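Local coordinates for protein fructose-2,6-bisphosphatase TIGAR B (Danio rerio, PDB 3E9D) that probably hydrolyses fructose-2,6-bisphosphate, and also fructose-1,6-bisphosphate, so lowering fructose-2,6-bisphosphate and restraining glycolysis in favour of the pentose phosphate pathway, at residues M1-E13 against C215-R229. Sequence-based numbering, arbitrary orientation.
With PO4 (phosphate ion), chain C; PO4 (phosphate ion), chain D.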
loop_
_atom_site.group_PDB
_atom_site.type_symbol
_atom_site.label_atom_id
_atom_site.label_comp_id
_atom_site.label_asym_id
_atom_site.label_seq_id
_atom_site.Cartn_x
_atom_site.Cartn_y
_atom_site.Cartn_z
ATOM N N MET A 1 10.187 -7.944 18.506
ATOM C CA MET A 1 9.508 -7.442 19.736
ATOM C C MET A 1 8.160 -6.742 19.497
ATOM O O MET A 1 7.310 -6.764 20.378
ATOM C CB MET A 1 10.439 -6.578 20.578
ATOM C CG MET A 1 11.099 -5.431 19.868
ATOM S SD MET A 1 12.200 -4.563 21.043
ATOM C CE MET A 1 13.767 -5.284 20.664
ATOM N N LEU A 2 7.966 -6.136 18.325
ATOM C CA LEU A 2 6.640 -5.653 17.949
ATOM C C LEU A 2 6.122 -6.347 16.694
ATOM O O LEU A 2 6.828 -6.436 15.689
ATOM C CB LEU A 2 6.612 -4.128 17.746
ATOM C CG LEU A 2 5.248 -3.548 17.306
ATOM C CD1 LEU A 2 4.194 -3.656 18.422
ATOM C CD2 LEU A 2 5.400 -2.101 16.846
ATOM N N THR A 3 4.895 -6.844 16.772
ATOM C CA THR A 3 4.209 -7.418 15.623
ATOM C C THR A 3 3.043 -6.512 15.285
ATOM O O THR A 3 2.260 -6.166 16.164
ATOM C CB THR A 3 3.671 -8.825 15.923
ATOM O OG1 THR A 3 4.770 -9.707 16.127
ATOM C CG2 THR A 3 2.804 -9.361 14.742
ATOM N N PHE A 4 2.928 -6.132 14.015
ATOM C CA PHE A 4 1.801 -5.305 13.576
ATOM C C PHE A 4 1.371 -5.666 12.155
ATOM O O PHE A 4 2.184 -6.155 11.355
ATOM C CB PHE A 4 2.115 -3.798 13.710
ATOM C CG PHE A 4 3.145 -3.281 12.734
ATOM C CD1 PHE A 4 2.755 -2.782 11.491
ATOM C CD2 PHE A 4 4.504 -3.269 13.071
ATOM C CE1 PHE A 4 3.702 -2.309 10.572
ATOM C CE2 PHE A 4 5.473 -2.778 12.171
ATOM C CZ PHE A 4 5.060 -2.294 10.910
ATOM N N ALA A 5 0.083 -5.474 11.882
ATOM C CA ALA A 5 -0.488 -5.697 10.563
ATOM C C ALA A 5 -0.433 -4.404 9.770
ATOM O O ALA A 5 -0.560 -3.299 10.335
ATOM C CB ALA A 5 -1.944 -6.163 10.686
ATOM N N LEU A 6 -0.221 -4.540 8.463
ATOM C CA LEU A 6 -0.276 -3.401 7.567
ATOM C C LEU A 6 -1.265 -3.704 6.444
ATOM O O LEU A 6 -1.029 -4.624 5.651
ATOM C CB LEU A 6 1.107 -3.106 6.968
ATOM C CG LEU A 6 1.109 -1.992 5.920
ATOM C CD1 LEU A 6 0.834 -0.646 6.584
ATOM C CD2 LEU A 6 2.443 -1.934 5.146
ATOM N N THR A 7 -2.349 -2.931 6.378
ATOM C CA THR A 7 -3.316 -3.063 5.283
ATOM C C THR A 7 -3.061 -1.959 4.291
ATOM O O THR A 7 -2.966 -0.791 4.670
ATOM C CB THR A 7 -4.766 -2.984 5.796
ATOM O OG1 THR A 7 -5.009 -4.098 6.664
ATOM C CG2 THR A 7 -5.778 -3.000 4.635
ATOM N N ILE A 8 -2.951 -2.328 3.022
ATOM C CA ILE A 8 -2.563 -1.392 1.979
ATOM C C ILE A 8 -3.688 -1.298 0.952
ATOM O O ILE A 8 -4.122 -2.327 0.404
ATOM C CB ILE A 8 -1.298 -1.886 1.246
ATOM C CG1 ILE A 8 -0.120 -2.045 2.229
ATOM C CG2 ILE A 8 -0.935 -0.916 0.068
ATOM C CD1 ILE A 8 1.115 -2.795 1.619
ATOM N N VAL A 9 -4.145 -0.078 0.677
ATOM C CA VAL A 9 -5.274 0.126 -0.228
ATOM C C VAL A 9 -4.912 1.146 -1.302
ATOM O O VAL A 9 -4.399 2.221 -0.990
ATOM C CB VAL A 9 -6.548 0.606 0.556
ATOM C CG1 VAL A 9 -7.786 0.712 -0.370
ATOM C CG2 VAL A 9 -6.830 -0.311 1.763
ATOM N N ARG A 10 -5.154 0.813 -2.568
ATOM C CA ARG A 10 -5.047 1.821 -3.632
ATOM C C ARG A 10 -6.287 2.752 -3.622
ATOM O O ARG A 10 -7.409 2.306 -3.358
ATOM C CB ARG A 10 -4.886 1.148 -5.007
ATOM C CG ARG A 10 -4.802 2.158 -6.178
ATOM C CD ARG A 10 -4.614 1.462 -7.535
ATOM N NE ARG A 10 -4.619 2.451 -8.601
ATOM C CZ ARG A 10 -5.119 2.243 -9.818
ATOM N NH1 ARG A 10 -5.662 1.066 -10.151
ATOM N NH2 ARG A 10 -5.088 3.225 -10.694
ATOM N N HIS A 11 -6.095 4.029 -3.937
ATOM C CA HIS A 11 -7.206 4.995 -3.976
ATOM C C HIS A 11 -8.317 4.534 -4.948
ATOM O O HIS A 11 -8.073 3.747 -5.885
ATOM C CB HIS A 11 -6.682 6.384 -4.415
ATOM C CG HIS A 11 -6.299 6.424 -5.859
ATOM N ND1 HIS A 11 -7.222 6.635 -6.859
ATOM C CD2 HIS A 11 -5.116 6.195 -6.477
ATOM C CE1 HIS A 11 -6.625 6.553 -8.035
ATOM N NE2 HIS A 11 -5.347 6.280 -7.834
ATOM N N GLY A 12 -9.515 5.086 -4.767
ATOM C CA GLY A 12 -10.646 4.788 -5.656
ATOM C C GLY A 12 -10.491 5.434 -7.023
ATOM O O GLY A 12 -9.718 6.370 -7.179
ATOM N N GLU A 13 -11.251 4.947 -7.999
ATOM C CA GLU A 13 -11.214 5.453 -9.377
ATOM C C GLU A 13 -11.378 6.973 -9.550
ATOM O O GLU A 13 -12.240 7.587 -8.905
ATOM C CB GLU A 13 -12.286 4.744 -10.198
ATOM C CG GLU A 13 -12.076 4.860 -11.680
ATOM C CD GLU A 13 -13.131 4.108 -12.453
ATOM O OE1 GLU A 13 -13.029 2.867 -12.597
ATOM O OE2 GLU A 13 -14.065 4.763 -12.918
ATOM N N CYS A 215 -2.442 -3.424 -8.944
ATOM C CA CYS A 215 -3.525 -3.315 -7.960
ATOM C C CYS A 215 -4.728 -2.572 -8.532
ATOM O O CYS A 215 -4.563 -1.484 -9.106
ATOM C CB CYS A 215 -3.058 -2.600 -6.694
ATOM S SG CYS A 215 -4.309 -2.709 -5.345
ATOM N N PRO A 216 -5.940 -3.140 -8.381
ATOM C CA PRO A 216 -7.115 -2.390 -8.875
ATOM C C PRO A 216 -7.418 -1.224 -7.957
ATOM O O PRO A 216 -6.875 -1.158 -6.856
ATOM C CB PRO A 216 -8.256 -3.413 -8.823
ATOM C CG PRO A 216 -7.806 -4.449 -7.816
ATOM C CD PRO A 216 -6.291 -4.476 -7.866
ATOM N N ASN A 217 -8.272 -0.308 -8.408
ATOM C CA ASN A 217 -8.751 0.773 -7.546
ATOM C C ASN A 217 -9.418 0.191 -6.288
ATOM O O ASN A 217 -10.325 -0.647 -6.387
ATOM C CB ASN A 217 -9.752 1.648 -8.303
ATOM C CG ASN A 217 -9.094 2.552 -9.315
ATOM O OD1 ASN A 217 -9.337 2.418 -10.505
ATOM N ND2 ASN A 217 -8.288 3.503 -8.850
ATOM N N THR A 218 -8.969 0.645 -5.118
ATOM C CA THR A 218 -9.375 0.102 -3.804
ATOM C C THR A 218 -9.029 -1.381 -3.561
ATOM O O THR A 218 -9.559 -1.996 -2.634
ATOM C CB THR A 218 -10.869 0.412 -3.407
ATOM O OG1 THR A 218 -11.777 -0.405 -4.168
ATOM C CG2 THR A 218 -11.186 1.882 -3.623
ATOM N N GLY A 219 -8.124 -1.934 -4.369
ATOM C CA GLY A 219 -7.620 -3.292 -4.131
ATOM C C GLY A 219 -6.861 -3.276 -2.817
ATOM O O GLY A 219 -6.192 -2.274 -2.486
ATOM N N ILE A 220 -6.984 -4.369 -2.058
ATOM C CA ILE A 220 -6.516 -4.411 -0.678
ATOM C C ILE A 220 -5.476 -5.518 -0.495
ATOM O O ILE A 220 -5.728 -6.674 -0.881
ATOM C CB ILE A 220 -7.700 -4.656 0.325
ATOM C CG1 ILE A 220 -8.836 -3.639 0.101
ATOM C CG2 ILE A 220 -7.189 -4.595 1.755
ATOM C CD1 ILE A 220 -10.103 -3.921 0.915
ATOM N N SER A 221 -4.312 -5.157 0.064
ATOM C CA SER A 221 -3.266 -6.126 0.405
ATOM C C SER A 221 -2.955 -6.087 1.894
ATOM O O SER A 221 -3.220 -5.081 2.561
ATOM C CB SER A 221 -1.960 -5.851 -0.384
ATOM O OG SER A 221 -2.239 -5.716 -1.776
ATOM N N ARG A 222 -2.356 -7.159 2.411
ATOM C CA ARG A 222 -2.049 -7.231 3.839
ATOM C C ARG A 222 -0.747 -7.977 4.090
ATOM O O ARG A 222 -0.563 -9.081 3.563
ATOM C CB ARG A 222 -3.184 -7.914 4.629
ATOM C CG ARG A 222 -2.986 -7.828 6.189
ATOM C CD ARG A 222 -4.014 -8.622 7.029
ATOM N NE ARG A 222 -5.427 -8.152 7.004
ATOM C CZ ARG A 222 -5.766 -6.919 6.727
ATOM N NH1 ARG A 222 -4.783 -6.093 6.475
ATOM N NH2 ARG A 222 -7.035 -6.501 6.696
ATOM N N PHE A 223 0.132 -7.359 4.889
ATOM C CA PHE A 223 1.357 -7.981 5.370
ATOM C C PHE A 223 1.375 -7.855 6.892
ATOM O O PHE A 223 0.845 -6.888 7.443
ATOM C CB PHE A 223 2.621 -7.287 4.805
ATOM C CG PHE A 223 2.822 -7.495 3.323
ATOM C CD1 PHE A 223 3.715 -8.461 2.865
ATOM C CD2 PHE A 223 2.124 -6.722 2.389
ATOM C CE1 PHE A 223 3.902 -8.678 1.486
ATOM C CE2 PHE A 223 2.311 -6.918 1.008
ATOM C CZ PHE A 223 3.209 -7.910 0.562
ATOM N N ILE A 224 1.971 -8.848 7.551
ATOM C CA ILE A 224 2.253 -8.782 8.969
ATOM C C ILE A 224 3.768 -8.638 9.150
ATOM O O ILE A 224 4.555 -9.446 8.600
ATOM C CB ILE A 224 1.784 -10.071 9.708
ATOM C CG1 ILE A 224 0.365 -10.505 9.272
ATOM C CG2 ILE A 224 1.889 -9.877 11.238
ATOM C CD1 ILE A 224 -0.718 -9.423 9.449
ATOM N N PHE A 225 4.170 -7.622 9.916
ATOM C CA PHE A 225 5.589 -7.344 10.179
ATOM C C PHE A 225 5.938 -7.691 11.618
ATOM O O PHE A 225 5.171 -7.415 12.546
ATOM C CB PHE A 225 5.878 -5.852 10.002
ATOM C CG PHE A 225 5.801 -5.372 8.582
ATOM C CD1 PHE A 225 6.971 -5.196 7.841
ATOM C CD2 PHE A 225 4.573 -5.089 7.986
ATOM C CE1 PHE A 225 6.923 -4.724 6.524
ATOM C CE2 PHE A 225 4.508 -4.648 6.653
ATOM C CZ PHE A 225 5.684 -4.453 5.927
ATOM N N THR A 226 7.102 -8.292 11.806
ATOM C CA THR A 226 7.677 -8.391 13.139
ATOM C C THR A 226 8.990 -7.628 13.116
ATOM O O THR A 226 9.852 -7.887 12.267
ATOM C CB THR A 226 7.896 -9.849 13.561
ATOM O OG1 THR A 226 6.617 -10.488 13.677
ATOM C CG2 THR A 226 8.612 -9.916 14.904
ATOM N N ILE A 227 9.122 -6.674 14.032
ATOM C CA ILE A 227 10.289 -5.805 14.061
ATOM C C ILE A 227 11.053 -5.944 15.385
ATOM O O ILE A 227 10.436 -6.121 16.454
ATOM C CB ILE A 227 9.954 -4.330 13.729
ATOM C CG1 ILE A 227 8.965 -3.735 14.728
ATOM C CG2 ILE A 227 9.380 -4.189 12.272
ATOM C CD1 ILE A 227 8.809 -2.178 14.593
ATOM N N HIS A 228 12.386 -5.868 15.262
ATOM C CA HIS A 228 13.363 -5.951 16.349
ATOM C C HIS A 228 14.224 -4.688 16.357
ATOM O O HIS A 228 14.447 -4.070 15.324
ATOM C CB HIS A 228 14.312 -7.159 16.151
ATOM C CG HIS A 228 13.691 -8.487 16.465
ATOM N ND1 HIS A 228 14.408 -9.534 17.017
ATOM C CD2 HIS A 228 12.425 -8.953 16.284
ATOM C CE1 HIS A 228 13.607 -10.578 17.173
ATOM N NE2 HIS A 228 12.398 -10.249 16.745
ATOM N N ARG A 229 14.710 -4.330 17.536
ATOM C CA ARG A 229 15.653 -3.246 17.687
ATOM C C ARG A 229 17.012 -3.831 18.040
ATOM O O ARG A 229 17.131 -4.624 18.981
ATOM C CB ARG A 229 15.177 -2.335 18.803
ATOM C CG ARG A 229 15.762 -0.964 18.809
ATOM C CD ARG A 229 14.739 -0.046 19.469
ATOM N NE ARG A 229 15.356 1.168 19.948
ATOM C CZ ARG A 229 15.208 2.351 19.378
ATOM N NH1 ARG A 229 14.427 2.500 18.302
ATOM N NH2 ARG A 229 15.843 3.395 19.902
HETATM P P PO4 C . -2.772 6.007 -9.489
HETATM O O1 PO4 C . -2.557 7.278 -8.707
HETATM O O2 PO4 C . -2.913 4.794 -8.599
HETATM O O3 PO4 C . -4.036 6.101 -10.311
HETATM O O4 PO4 C . -1.627 5.801 -10.458
HETATM P P PO4 D . -7.272 1.435 -13.380
HETATM O O1 PO4 D . -6.040 2.312 -13.307
HETATM O O2 PO4 D . -7.111 0.271 -12.406
HETATM O O3 PO4 D . -8.534 2.224 -13.059
HETATM O O4 PO4 D . -7.414 0.906 -14.804
HETATM O O HOH W 1 -3.154 -3.026 -2.289
HETATM O O HOH W 2 -11.664 1.065 -11.074
#
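The Arg-His-Gly motif of the histidine phosphatases, here Arg-10 to Gly-12, leaves the end of strand 2-10 beside the type II turn Pro-216 to Gly-219, and the two together line the catalytic pocket, where two phosphate ions, probably from the crystallisation liquor, are bound. Extended from CG to NE, with CG anti to the backbone N (chi1 179°), Arg-10 carries its guanidinium to both ions. NE gives a bond of 2.9 Å to O2 of one (chain C). NH1 gives one of 2.8 Å to O2 of the other (chain D), and NH2 reaches both, all at the edge of the group. The same NH1 also bonds Cys-215 O at 3.0 Å, tilted from the guanidinium plane, while Asn-217 ND2 lies over the centre of one face, 3.5 Å from CZ. A leucine in place of Arg-10 would probably deprive both phosphates of a charged donor and leave the carbonyl of Cys-215 without this partner. The amide of Asn-217 suits this place because ND2 donates almost straight (171°) to His-11 O, at 3.0 Å, and also bonds Asn-17, tying the backbone of the catalytic histidine, which forms the phosphohistidine intermediate, to the turn.

Behind the pocket, strands 2-10 and 220-229 pair antiparallel, starting from a classic bulge where Met-1 and Leu-2 both donate to Ile-227 O. Mostly apolar residues fill one face: Phe-225 CB sits over the Phe-4 ring, offset toward its rim, in a CH-pi contact 4.0 Å from the centroid, and Leu-6 CD2 meets Phe-225 CE2 at 3.7 Å. On the other face, Thr-3 OG1 and Thr-226 OG1 share a hydrogen bond in which either could be the donor. Strand 2-10 is flanked by parallel strand 177-182, strand 220-229 by 233-246; helix 33-45 touches Ile-220, and helix 125-146 touches Leu-2.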